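Long-range contacts in uncharacterized protein (Staphylococcus aureus subsp. aureus Mu50, PDB 4QPV), which is of unknown function but belongs to the DUF1672 family and has a fold built on a kinked-helix-beta-beta-beta repeat: residues G55-M60 with S107-E112; D61-K66 with D185-Y190; E80-C85 with T165-F170; F92-P97 with S119-T124; V125-E130 with Y175-I180. All blocks are in the same frame, centred on the assembly; numbering follows the deposited sequence. Where two conformers were deposited one is given.

Interaction 1: residues G55-M60 with S107-E112; sequences GEQFFM and SSLRSE
S107 and Q57 start a contact in which the loop from strand 90-98 to helix 116-133 is laid against helix 48-63, with an ST turn in its middle. The S107 carbonyl O lies 3.1 Å from Q57 NE2, a weak hydrogen bond because the N-H is bent well aside, at 122°. Q57 reaches this far with CG anti to the backbone N (chi1 -178°) and the rest of the chain extended. Its amide has other partners close by: R54 gives to OE1, and D106 O accepts from NE2. S108 OG accepts from R110 N at 3.1 Å in a nearly straight bond, closing an ST turn around L109. L109 supplies most of the apolar contact, its CB directed toward the helix. Its side chain crosses those of Q57 and F58 at about a right angle, CD1 lying 3.7 Å from Q57 OE1 and CB 4.2 Å from F58 CD2. The L109 backbone is gripped from the helix as well, N by D61 OD2 and O by N62 ND2. Next along the loop, S111 has its N held by N62 OD1, while its OG accepts from D113 N. F58 also touches M118 and L121 of helix 116-133, and S111 CB stands 4.4 Å from F58 CE2, oblique to the ring.

Interaction 2: residues D61-K66 with D185-Y190; sequences DNFGLK and DEYKRY
The end of helix 48-63, where F63 gives way to G64 with positive phi, is met by Y187 and K188 of helix 184-190. Carbonyls in the last turn of a helix lack the usual N-H four residues on, and here side chains from the second helix supply donors. Y187 OH gives a 2.7 Å bond to F63 O, lying in the carbonyl plane on a lone pair. K188 NZ reaches N62 O at 2.9 Å from above the carbonyl, 69° out of its plane, and makes a weaker bond of 3.3 Å to D61 O. The lysine chain is bent at chi2 (-81°), which turns CD from the straight course, and Q192 OE1 takes a further bond from the ammonium group. Beside these hydrogen bonds the two aromatic rings form a T-shaped pair, with planes at 83° and centroids 5.2 Å apart. F63 presents its edge, and its CD1 sits 3.7 Å above the centre of the Y187 face. L65 CD1 lies against the hydroxyl, 3.7 Å from Y187 OH, so the phenol oxygen has apolar company beside its bond. L121 and V122 of helix 116-133 pack on F63, and L126 packs on Y187. Together the features describe a helix C-terminus closed by a glycine of positive phi, with its final carbonyls satisfied by side chains of another helix.

Interaction 3: residues E80-C85 with T165-F170; sequences EVFVHC and TQNSGF
E80 and N167 approach at the start of strand 78-87 without bonding directly: E80 OE2 stays 3.9 Å from N167 ND2, their side chains crossing at about a right angle. Both are bonded instead to S95 OG on the adjacent strand, which bridges carboxylate and amide. Two residues on, F82 carries the contact by pushing its ring toward the loop after helix 159-165. CD2 comes within 3.6 Å of Q166 O, which lies at the ring edge near its plane, a placing consistent with the slightly positive ring hydrogens. CE2 is 3.8 Å from T165 O and also 3.8 Å from N167 CB. The N167 amide turns almost parallel to the ring, the two planes being 14° apart, with CG set between the backbone N and carbonyl carbon (chi1 61°). The CB of Q166 points away from the strand, and its NE2 bonds T165 OG1 at 3.0 Å and P274 O. F32 meets the F82 ring nearly at right angles. Strand 78-87 is the middle one of its antiparallel sheet, between 67-75 and 90-98; V81 and V83 pack against I51 and F59 of helix 48-63, while F82 points to the loop before strand 175-178.

Interaction 4: residues F92-P97 with S119-T124; sequences FNASIP and STLVGT
A94 and T124 touch methyl to methyl, A94 CB lying 3.6 Å from T124 CG2, at the heart of a strand-on-helix contact. The same T124 methyl sits 3.6 Å from N93 O, so it meets both a side chain and a backbone carbonyl of the strand. Its CG2 is anti to the backbone N, while OG1 lies beside that N. One turn earlier L121 brings CD1 to 4.1 Å from A94 CB and 3.8 Å from S95 O. It reaches the strand with CG anti to its own backbone N (chi1 -175°). Its other branch, CD2, lies 4.2 Å from CD1 of I96, a residue modelled in two conformers. At the other end F92 CB comes within 3.9 Å of T124 O. These are van der Waals contacts, carbon to carbon and carbon to carbonyl oxygen, and the two segments meet through them without a hydrogen bond between them. The short axes run nearly antiparallel, at 158°, and approach to 9.1 Å. Strand 90-98 is held in turn by backbone bonds of F92, A94 and I96 to C85, V83 and V81 of strand 78-87, and on its other side N93 bonds G169. F58 and F63 of helix 48-63 pack on L121, and F59 on A94, so this edge strand is packed on by both helices 48-63 and 116-133.

Interaction 5: residues V125-E130 with Y175-I180; sequences VLSGFE and YYLTAI
Segment 125-130 of helix 116-133 crosses strand 175-178 at 104°, with axes 7.7 Å apart, and the backbones draw closest just past the strand, where S127 CA and A179 CA are 4.8 Å apart. A179 is small enough for this: its CB presses on the helix backbone, 3.5 Å from S127 N, and also meets E130 CG at 3.9 Å. Beside it S127, modelled in two conformers, in one of them donates from OG to L177 O over 2.7 Å. The hydroxyl stands above the carbonyl, 61° out of its plane, after OG is set anti to the backbone N (chi1 168°). It accepts from F170 N too, so one buried hydroxyl joins the helix to two backbone groups. The L177 side chain is directed at the helix, CD2 lying 3.8 Å from E130 CB. E130 is bent at chi2, and its OE2 takes a 2.8 Å bond from a water that accepts from I180 N; K210 of helix 199-212 makes a salt bridge to the same oxygen. L126 adds its CB against A179 CB. The chemistry is thus mixed: apolar groups fill the middle, S127 satisfies L177 O, a water links the E130 carboxylate to I180 N, and K210 probably keeps that carboxylate ionised.

The five contacts are linked to one another, running from a surface contact (interaction 1) inward. Interactions 1 and 2 share helix 48-63 and lie about 11 Å apart by centres; interactions 4 and 5 share helix 116-133, about 10 Å apart. Interactions 3 and 4 are nearest, about 7 Å between centres, on adjacent strands 78-87 and 90-98 of the three-stranded sheet. Along the chain, interactions 3, 4 and 5 are nested inside the loop closed by interaction 2, and 4 also nests inside 3, while interaction 1 crosses 2, 3 and 4. Interactions 3 and 5 meet at F170, which bonds S127 and L177. Helix 116-133 therefore ties the three-stranded sheet to strand 175-178 of the larger mixed sheet.

Interaction 1: residues G55-M60 with S107-E112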
# COMPACT_ATOMS: atom_id res chain seq x y z
N GLY A 55 2.16 10.56 14.91
CA GLY A 55 2.14 9.46 13.94
C GLY A 55 3.53 9.18 13.39
O GLY A 55 3.98 8.03 13.39
N GLU A 56 4.26 10.24 13.03
CA GLU A 56 5.64 10.11 12.55
C GLU A 56 6.53 9.52 13.66
O GLU A 56 7.31 8.59 13.41
CB GLU A 56 6.15 11.47 12.06
CG GLU A 56 5.47 11.88 10.75
CD GLU A 56 5.51 13.37 10.41
OE1 GLU A 56 6.16 14.14 11.15
OE2 GLU A 56 4.87 13.75 9.41
N GLN A 57 6.35 10.02 14.90
CA GLN A 57 7.10 9.51 16.05
C GLN A 57 6.87 8.01 16.23
O GLN A 57 7.82 7.29 16.53
CB GLN A 57 6.71 10.26 17.34
CG GLN A 57 7.50 9.82 18.59
CD GLN A 57 6.96 10.44 19.85
OE1 GLN A 57 5.95 11.15 19.84
NE2 GLN A 57 7.64 10.23 20.98
N PHE A 58 5.59 7.56 16.11
CA PHE A 58 5.25 6.14 16.27
C PHE A 58 6.10 5.25 15.33
O PHE A 58 6.64 4.23 15.77
CB PHE A 58 3.76 5.90 16.00
CG PHE A 58 3.32 4.46 16.22
CD1 PHE A 58 3.42 3.52 15.20
CD2 PHE A 58 2.78 4.06 17.44
CE1 PHE A 58 3.03 2.19 15.41
CE2 PHE A 58 2.39 2.74 17.65
CZ PHE A 58 2.51 1.81 16.64
N PHE A 59 6.20 5.62 14.06
CA PHE A 59 6.94 4.83 13.07
C PHE A 59 8.43 4.87 13.33
O PHE A 59 9.10 3.87 13.07
CB PHE A 59 6.60 5.29 11.65
CG PHE A 59 5.30 4.70 11.17
CD1 PHE A 59 4.09 5.29 11.50
CD2 PHE A 59 5.28 3.49 10.47
CE1 PHE A 59 2.87 4.71 11.10
CE2 PHE A 59 4.07 2.89 10.10
CZ PHE A 59 2.87 3.51 10.42
N MSE A 60 8.95 5.99 13.88
CA MSE A 60 10.38 6.06 14.22
C MSE A 60 10.65 5.16 15.44
O MSE A 60 11.56 4.34 15.38
CB MSE A 60 10.85 7.51 14.45
CG MSE A 60 12.37 7.61 14.76
SE MSE A 60 13.55 6.85 13.36
CE MSE A 60 13.38 8.26 12.05
N SER A 107 6.06 11.79 24.89
CA SER A 107 6.81 10.65 25.40
C SER A 107 6.78 9.47 24.42
O SER A 107 5.96 9.42 23.50
CB SER A 107 6.32 10.23 26.79
OG SER A 107 5.00 9.73 26.73
N SER A 108 7.76 8.57 24.56
CA SER A 108 7.93 7.42 23.68
C SER A 108 6.61 6.72 23.33
O SER A 108 5.75 6.50 24.18
CB SER A 108 8.87 6.41 24.32
OG SER A 108 8.97 5.27 23.48
N LEU A 109 6.50 6.34 22.06
CA LEU A 109 5.35 5.61 21.55
C LEU A 109 5.72 4.14 21.28
O LEU A 109 4.94 3.44 20.62
CB LEU A 109 4.77 6.30 20.32
CG LEU A 109 3.99 7.58 20.65
CD1 LEU A 109 3.61 8.33 19.38
CD2 LEU A 109 2.73 7.26 21.47
N ARG A 110 6.88 3.67 21.82
CA ARG A 110 7.33 2.27 21.71
C ARG A 110 6.19 1.37 22.19
O ARG A 110 5.73 1.51 23.33
CB ARG A 110 8.62 2.08 22.53
CG ARG A 110 9.06 0.64 22.79
CD ARG A 110 10.32 0.58 23.65
NE ARG A 110 10.06 0.93 25.05
CZ ARG A 110 10.36 2.10 25.61
NH1 ARG A 110 10.95 3.05 24.90
NH2 ARG A 110 10.08 2.31 26.89
N SER A 111 5.68 0.51 21.31
CA SER A 111 4.54 -0.36 21.55
C SER A 111 4.89 -1.74 22.10
O SER A 111 5.89 -2.35 21.71
CB SER A 111 3.76 -0.54 20.26
OG SER A 111 2.54 -1.24 20.44
N GLU A 112 4.01 -2.23 23.00
CA GLU A 112 4.07 -3.56 23.59
C GLU A 112 2.91 -4.42 23.04
O GLU A 112 2.66 -5.52 23.54
CB GLU A 112 4.06 -3.50 25.14
CG GLU A 112 5.32 -2.92 25.76
CD GLU A 112 6.65 -3.56 25.41
OE1 GLU A 112 6.71 -4.80 25.29
OE2 GLU A 112 7.65 -2.81 25.28

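Interaction 2: residues D61-K66 with D185-Y190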
# COMPACT_ATOMS: atom_id res chain seq x y z
N ASP A 61 9.85 5.31 16.52
CA ASP A 61 10.01 4.52 17.75
C ASP A 61 9.91 3.00 17.51
O ASP A 61 10.72 2.24 18.05
CB ASP A 61 8.96 4.92 18.79
CG ASP A 61 9.16 6.30 19.41
OD1 ASP A 61 10.28 6.85 19.28
OD2 ASP A 61 8.20 6.83 19.99
N ASN A 62 8.93 2.57 16.72
CA ASN A 62 8.67 1.14 16.54
C ASN A 62 9.37 0.49 15.35
O ASN A 62 9.72 -0.68 15.46
CB ASN A 62 7.15 0.88 16.45
CG ASN A 62 6.49 1.16 17.78
OD1 ASN A 62 6.77 0.50 18.79
ND2 ASN A 62 5.75 2.26 17.88
N PHE A 63 9.58 1.21 14.25
CA PHE A 63 10.19 0.59 13.07
C PHE A 63 11.57 1.16 12.70
O PHE A 63 12.26 0.58 11.85
CB PHE A 63 9.24 0.68 11.86
CG PHE A 63 7.89 0.06 12.17
CD1 PHE A 63 7.75 -1.33 12.25
CD2 PHE A 63 6.78 0.85 12.45
CE1 PHE A 63 6.51 -1.90 12.56
CE2 PHE A 63 5.55 0.27 12.78
CZ PHE A 63 5.43 -1.10 12.84
N GLY A 64 11.97 2.26 13.34
CA GLY A 64 13.26 2.89 13.07
C GLY A 64 13.28 3.54 11.70
O GLY A 64 14.34 3.66 11.07
N LEU A 65 12.09 3.94 11.21
CA LEU A 65 11.94 4.55 9.89
C LEU A 65 11.39 5.97 9.96
O LEU A 65 10.52 6.27 10.79
CB LEU A 65 11.01 3.70 9.02
CG LEU A 65 11.59 2.34 8.59
CD1 LEU A 65 10.48 1.41 8.13
CD2 LEU A 65 12.67 2.51 7.51
N LYS A 66 11.88 6.82 9.06
CA LYS A 66 11.43 8.20 8.91
C LYS A 66 10.24 8.21 7.94
O LYS A 66 10.38 7.81 6.78
CB LYS A 66 12.59 9.09 8.42
CG LYS A 66 12.31 10.60 8.55
CD LYS A 66 13.24 11.46 7.69
CE LYS A 66 14.66 11.56 8.22
NZ LYS A 66 15.57 12.25 7.26
N ASP A 185 8.65 -7.97 17.67
CA ASP A 185 9.90 -8.56 18.15
C ASP A 185 10.66 -9.17 16.98
O ASP A 185 11.86 -8.95 16.85
CB ASP A 185 9.66 -9.62 19.25
CG ASP A 185 9.37 -9.05 20.62
OD1 ASP A 185 9.61 -7.84 20.83
OD2 ASP A 185 8.93 -9.82 21.51
N GLU A 186 9.94 -9.89 16.09
CA GLU A 186 10.52 -10.50 14.89
C GLU A 186 11.04 -9.41 13.94
O GLU A 186 12.13 -9.57 13.40
CB GLU A 186 9.50 -11.41 14.19
CG GLU A 186 9.36 -12.76 14.87
CD GLU A 186 8.15 -13.61 14.50
OE1 GLU A 186 7.14 -13.05 14.01
OE2 GLU A 186 8.20 -14.82 14.77
N TYR A 187 10.30 -8.27 13.82
CA TYR A 187 10.74 -7.14 13.01
C TYR A 187 12.06 -6.58 13.56
O TYR A 187 13.00 -6.35 12.80
CB TYR A 187 9.67 -6.02 12.96
CG TYR A 187 10.16 -4.78 12.24
CD1 TYR A 187 10.06 -4.68 10.85
CD2 TYR A 187 10.78 -3.74 12.93
CE1 TYR A 187 10.55 -3.57 10.17
CE2 TYR A 187 11.29 -2.63 12.25
CZ TYR A 187 11.15 -2.54 10.87
OH TYR A 187 11.63 -1.45 10.19
N LYS A 188 12.12 -6.34 14.88
CA LYS A 188 13.31 -5.80 15.54
C LYS A 188 14.53 -6.71 15.36
O LYS A 188 15.61 -6.22 15.07
CB LYS A 188 13.05 -5.55 17.04
CG LYS A 188 12.04 -4.44 17.33
CD LYS A 188 12.67 -3.05 17.25
CE LYS A 188 11.71 -1.96 17.65
NZ LYS A 188 12.11 -0.65 17.10
N ARG A 189 14.33 -8.02 15.49
CA ARG A 189 15.41 -9.01 15.39
C ARG A 189 15.89 -9.25 13.94
O ARG A 189 17.10 -9.34 13.72
CB ARG A 189 14.95 -10.34 16.01
CG ARG A 189 16.00 -11.44 16.01
CD ARG A 189 15.46 -12.72 16.61
NE ARG A 189 16.42 -13.82 16.47
CZ ARG A 189 16.17 -15.07 16.81
NH1 ARG A 189 14.98 -15.41 17.32
NH2 ARG A 189 17.09 -16.01 16.65
N TYR A 190 14.97 -9.40 12.99
CA TYR A 190 15.36 -9.79 11.63
C TYR A 190 15.37 -8.68 10.58
O TYR A 190 16.10 -8.81 9.59
CB TYR A 190 14.43 -10.90 11.14
CG TYR A 190 14.53 -12.19 11.93
CD1 TYR A 190 15.58 -13.08 11.72
CD2 TYR A 190 13.55 -12.55 12.86
CE1 TYR A 190 15.67 -14.27 12.44
CE2 TYR A 190 13.63 -13.74 13.58
CZ TYR A 190 14.69 -14.60 13.36
OH TYR A 190 14.77 -15.78 14.06

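Interaction 3: residues E80-C85 with T165-F170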
# COMPACT_ATOMS: atom_id res chain seq x y z
N GLU A 80 -6.87 8.84 13.06
CA GLU A 80 -6.01 7.94 12.29
C GLU A 80 -5.08 8.77 11.41
O GLU A 80 -5.52 9.74 10.80
CB GLU A 80 -6.85 6.99 11.45
CG GLU A 80 -6.04 5.92 10.72
CD GLU A 80 -6.94 4.87 10.10
OE1 GLU A 80 -8.18 4.97 10.23
OE2 GLU A 80 -6.39 3.93 9.48
N VAL A 81 -3.79 8.39 11.38
CA VAL A 81 -2.76 9.08 10.59
C VAL A 81 -2.27 8.16 9.49
O VAL A 81 -1.79 7.07 9.79
CB VAL A 81 -1.54 9.55 11.43
CG1 VAL A 81 -0.64 10.49 10.64
CG2 VAL A 81 -1.96 10.18 12.74
N PHE A 82 -2.36 8.62 8.24
CA PHE A 82 -1.85 7.91 7.07
C PHE A 82 -0.45 8.47 6.87
O PHE A 82 -0.27 9.69 7.03
CB PHE A 82 -2.76 8.17 5.86
CG PHE A 82 -4.05 7.41 5.92
CD1 PHE A 82 -5.07 7.78 6.81
CD2 PHE A 82 -4.27 6.31 5.09
CE1 PHE A 82 -6.25 7.05 6.89
CE2 PHE A 82 -5.47 5.58 5.17
CZ PHE A 82 -6.45 5.96 6.06
N VAL A 83 0.52 7.61 6.59
CA VAL A 83 1.91 8.02 6.42
C VAL A 83 2.49 7.43 5.12
O VAL A 83 2.05 6.38 4.66
CB VAL A 83 2.81 7.66 7.64
CG1 VAL A 83 2.31 8.29 8.95
CG2 VAL A 83 2.98 6.13 7.79
N HIS A 84 3.49 8.11 4.56
CA HIS A 84 4.26 7.63 3.43
C HIS A 84 5.71 7.54 3.88
O HIS A 84 6.23 8.46 4.52
CB HIS A 84 4.12 8.51 2.17
CG HIS A 84 4.92 8.00 1.00
ND1 HIS A 84 4.55 6.85 0.32
CD2 HIS A 84 6.05 8.49 0.44
CE1 HIS A 84 5.45 6.69 -0.65
NE2 HIS A 84 6.37 7.66 -0.62
N CYS A 85 6.34 6.43 3.56
CA CYS A 85 7.73 6.18 3.86
C CYS A 85 8.50 6.06 2.56
O CYS A 85 8.04 5.38 1.63
CB CYS A 85 7.89 4.91 4.70
SG CYS A 85 9.60 4.55 5.18
N THR A 165 -5.49 8.00 0.84
CA THR A 165 -6.56 7.07 1.23
C THR A 165 -6.16 5.61 1.37
O THR A 165 -7.00 4.80 1.77
CB THR A 165 -7.73 7.17 0.22
OG1 THR A 165 -7.42 6.50 -1.02
CG2 THR A 165 -8.18 8.61 -0.06
N GLN A 166 -4.92 5.25 1.02
CA GLN A 166 -4.50 3.84 1.03
C GLN A 166 -3.41 3.62 2.07
O GLN A 166 -2.65 4.55 2.38
CB GLN A 166 -4.03 3.40 -0.37
CG GLN A 166 -5.10 3.67 -1.49
CD GLN A 166 -6.37 2.84 -1.32
OE1 GLN A 166 -6.33 1.61 -1.19
NE2 GLN A 166 -7.52 3.49 -1.35
N ASN A 167 -3.36 2.40 2.63
CA ASN A 167 -2.48 2.09 3.77
C ASN A 167 -2.08 0.61 3.83
O ASN A 167 -1.93 0.07 4.93
CB ASN A 167 -3.28 2.47 5.07
CG ASN A 167 -4.58 1.69 5.26
OD1 ASN A 167 -4.96 0.83 4.45
ND2 ASN A 167 -5.28 1.96 6.34
N SER A 168 -1.94 -0.05 2.67
CA SER A 168 -1.67 -1.49 2.67
C SER A 168 -0.19 -1.86 2.60
O SER A 168 0.17 -3.03 2.75
CB SER A 168 -2.38 -2.15 1.50
OG SER A 168 -1.94 -1.58 0.27
N GLY A 169 0.64 -0.88 2.33
CA GLY A 169 2.08 -1.08 2.15
C GLY A 169 2.54 -0.38 0.90
O GLY A 169 2.00 0.68 0.54
N PHE A 170 3.54 -0.96 0.20
CA PHE A 170 4.02 -0.36 -1.05
C PHE A 170 2.88 -0.31 -2.06
O PHE A 170 2.20 -1.31 -2.28
CB PHE A 170 5.24 -1.11 -1.67
CG PHE A 170 5.62 -0.45 -2.99
CD1 PHE A 170 6.38 0.71 -3.01
CD2 PHE A 170 5.11 -0.93 -4.20
CE1 PHE A 170 6.64 1.38 -4.21
CE2 PHE A 170 5.38 -0.27 -5.40
CZ PHE A 170 6.15 0.88 -5.40

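Interaction 4: residues F92-P97 with S119-T124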
# COMPACT_ATOMS: atom_id res chain seq x y z
N PHE A 92 6.59 2.66 1.37
CA PHE A 92 5.25 2.15 1.68
C PHE A 92 4.37 3.28 2.18
O PHE A 92 4.85 4.36 2.53
CB PHE A 92 5.28 1.01 2.75
CG PHE A 92 5.80 1.41 4.12
CD1 PHE A 92 4.97 2.03 5.05
CD2 PHE A 92 7.14 1.23 4.45
CE1 PHE A 92 5.47 2.45 6.30
CE2 PHE A 92 7.63 1.60 5.72
CZ PHE A 92 6.79 2.20 6.64
N ASN A 93 3.07 2.97 2.20
CA ASN A 93 2.04 3.80 2.83
C ASN A 93 1.38 2.95 3.88
O ASN A 93 1.20 1.74 3.68
CB ASN A 93 1.03 4.33 1.83
CG ASN A 93 1.56 5.52 1.09
OD1 ASN A 93 2.53 5.41 0.32
ND2 ASN A 93 0.99 6.68 1.33
N ALA A 94 1.09 3.55 5.03
CA ALA A 94 0.49 2.82 6.15
C ALA A 94 -0.35 3.78 6.95
O ALA A 94 -0.32 4.98 6.67
CB ALA A 94 1.61 2.24 7.02
N SER A 95 -1.10 3.26 7.93
CA SER A 95 -1.86 4.13 8.82
C SER A 95 -1.86 3.55 10.21
O SER A 95 -1.70 2.33 10.41
CB SER A 95 -3.29 4.36 8.32
OG SER A 95 -4.12 3.25 8.57
N ILE A 96 -2.04 4.44 11.20
CA ILE A 96 -2.07 4.06 12.60
C ILE A 96 -3.24 4.77 13.29
O ILE A 96 -3.34 5.99 13.15
CB ILE A 96 -0.70 4.35 13.30
CG1 ILE A 96 -0.69 3.90 14.78
CG2 ILE A 96 -0.23 5.81 13.16
CD1 ILE A 96 -0.64 2.39 15.00
N PRO A 97 -4.10 4.06 14.05
CA PRO A 97 -5.16 4.78 14.78
C PRO A 97 -4.62 5.28 16.11
O PRO A 97 -3.69 4.68 16.69
CB PRO A 97 -6.23 3.71 14.96
CG PRO A 97 -5.46 2.42 15.08
CD PRO A 97 -4.17 2.60 14.32
N SER A 119 1.01 -7.15 14.15
CA SER A 119 1.57 -8.07 13.16
C SER A 119 1.22 -7.61 11.74
O SER A 119 2.07 -7.62 10.86
CB SER A 119 1.07 -9.50 13.40
OG SER A 119 1.90 -10.18 14.33
N THR A 120 -0.04 -7.15 11.53
CA THR A 120 -0.52 -6.67 10.23
C THR A 120 0.27 -5.42 9.83
O THR A 120 0.73 -5.33 8.69
CB THR A 120 -2.04 -6.44 10.25
OG1 THR A 120 -2.68 -7.70 10.54
CG2 THR A 120 -2.58 -5.91 8.92
N LEU A 121 0.48 -4.49 10.77
CA LEU A 121 1.25 -3.28 10.51
C LEU A 121 2.69 -3.63 10.16
O LEU A 121 3.24 -3.06 9.24
CB LEU A 121 1.20 -2.32 11.72
CG LEU A 121 1.87 -0.98 11.50
CD1 LEU A 121 1.18 -0.18 10.36
CD2 LEU A 121 1.88 -0.19 12.79
N VAL A 122 3.28 -4.60 10.89
CA VAL A 122 4.63 -5.08 10.56
C VAL A 122 4.65 -5.54 9.08
O VAL A 122 5.56 -5.15 8.35
CB VAL A 122 5.12 -6.17 11.54
CG1 VAL A 122 6.36 -6.89 10.99
CG2 VAL A 122 5.43 -5.57 12.91
N GLY A 123 3.66 -6.33 8.66
CA GLY A 123 3.55 -6.82 7.28
C GLY A 123 3.44 -5.69 6.27
O GLY A 123 4.04 -5.75 5.20
N THR A 124 2.71 -4.62 6.64
CA THR A 124 2.55 -3.42 5.81
C THR A 124 3.92 -2.72 5.63
O THR A 124 4.28 -2.34 4.53
CB THR A 124 1.48 -2.53 6.46
OG1 THR A 124 0.21 -3.15 6.24
CG2 THR A 124 1.46 -1.13 5.89

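Interaction 5: residues V125-E130 with Y175-I180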
# COMPACT_ATOMS: atom_id res chain seq x y z
N VAL A 125 4.68 -2.58 6.72
CA VAL A 125 5.99 -1.96 6.67
C VAL A 125 6.93 -2.85 5.85
O VAL A 125 7.67 -2.35 5.01
CB VAL A 125 6.51 -1.73 8.10
CG1 VAL A 125 8.00 -1.41 8.13
CG2 VAL A 125 5.69 -0.63 8.79
N LEU A 126 6.86 -4.18 6.05
CA LEU A 126 7.71 -5.15 5.36
C LEU A 126 7.46 -5.17 3.83
O LEU A 126 8.36 -5.54 3.09
CB LEU A 126 7.61 -6.54 5.97
CG LEU A 126 8.27 -6.67 7.35
CD1 LEU A 126 8.14 -8.07 7.88
CD2 LEU A 126 9.73 -6.20 7.33
N SER A 127 6.27 -4.74 3.36
CA SER A 127 6.00 -4.60 1.93
C SER A 127 7.03 -3.61 1.33
O SER A 127 7.49 -3.79 0.21
CB SER A 127 4.57 -4.12 1.70
OG SER A 127 4.34 -3.72 0.36
N GLY A 128 7.39 -2.60 2.13
CA GLY A 128 8.37 -1.58 1.75
C GLY A 128 9.77 -2.18 1.63
O GLY A 128 10.56 -1.77 0.78
N PHE A 129 10.07 -3.19 2.47
CA PHE A 129 11.35 -3.91 2.43
C PHE A 129 11.39 -4.80 1.18
O PHE A 129 12.43 -4.90 0.52
CB PHE A 129 11.54 -4.76 3.70
CG PHE A 129 11.97 -4.02 4.95
CD1 PHE A 129 11.14 -3.07 5.54
CD2 PHE A 129 13.18 -4.34 5.56
CE1 PHE A 129 11.54 -2.42 6.72
CE2 PHE A 129 13.58 -3.68 6.74
CZ PHE A 129 12.75 -2.74 7.32
N GLU A 130 10.24 -5.42 0.85
CA GLU A 130 10.08 -6.25 -0.34
C GLU A 130 10.25 -5.41 -1.59
O GLU A 130 10.90 -5.85 -2.54
CB GLU A 130 8.74 -7.00 -0.35
CG GLU A 130 8.64 -8.13 0.68
CD GLU A 130 9.59 -9.31 0.56
OE1 GLU A 130 10.38 -9.38 -0.40
OE2 GLU A 130 9.51 -10.21 1.43
N TYR A 175 -0.46 -0.60 -8.93
CA TYR A 175 -0.47 -1.85 -8.18
C TYR A 175 -0.04 -1.65 -6.76
O TYR A 175 0.49 -0.60 -6.38
CB TYR A 175 0.43 -2.94 -8.86
CG TYR A 175 1.91 -2.62 -8.89
CD1 TYR A 175 2.72 -2.89 -7.78
CD2 TYR A 175 2.51 -2.12 -10.04
CE1 TYR A 175 4.09 -2.63 -7.81
CE2 TYR A 175 3.89 -1.88 -10.09
CZ TYR A 175 4.67 -2.11 -8.97
OH TYR A 175 6.02 -1.84 -8.99
N TYR A 176 -0.27 -2.69 -5.95
CA TYR A 176 0.22 -2.71 -4.58
C TYR A 176 0.92 -4.06 -4.36
O TYR A 176 0.66 -5.05 -5.10
CB TYR A 176 -0.89 -2.43 -3.56
CG TYR A 176 -1.95 -3.51 -3.50
CD1 TYR A 176 -3.00 -3.54 -4.41
CD2 TYR A 176 -1.89 -4.52 -2.54
CE1 TYR A 176 -3.97 -4.54 -4.38
CE2 TYR A 176 -2.85 -5.53 -2.49
CZ TYR A 176 -3.90 -5.53 -3.41
OH TYR A 176 -4.84 -6.52 -3.38
N LEU A 177 1.83 -4.09 -3.38
CA LEU A 177 2.64 -5.25 -3.04
C LEU A 177 2.29 -5.69 -1.61
O LEU A 177 2.12 -4.83 -0.74
CB LEU A 177 4.13 -4.83 -3.19
CG LEU A 177 5.26 -5.83 -2.89
CD1 LEU A 177 5.44 -6.79 -4.00
CD2 LEU A 177 6.58 -5.09 -2.77
N THR A 178 2.15 -7.00 -1.37
CA THR A 178 1.80 -7.56 -0.06
C THR A 178 2.93 -8.48 0.41
O THR A 178 3.37 -9.34 -0.37
CB THR A 178 0.43 -8.30 -0.13
OG1 THR A 178 -0.56 -7.42 -0.69
CG2 THR A 178 -0.04 -8.81 1.24
N ALA A 179 3.34 -8.33 1.67
CA ALA A 179 4.37 -9.10 2.36
C ALA A 179 3.77 -9.92 3.49
O ALA A 179 2.64 -9.68 3.91
CB ALA A 179 5.43 -8.15 2.92
N ILE A 180 4.56 -10.87 4.00
CA ILE A 180 4.15 -11.73 5.10
C ILE A 180 4.30 -10.97 6.43
O ILE A 180 5.37 -10.39 6.69
CB ILE A 180 4.97 -13.06 5.08
CG1 ILE A 180 4.65 -13.93 3.82
CG2 ILE A 180 4.88 -13.87 6.39
CD1 ILE A 180 3.17 -14.34 3.60
O HOH W 1 7.07 -11.24 2.20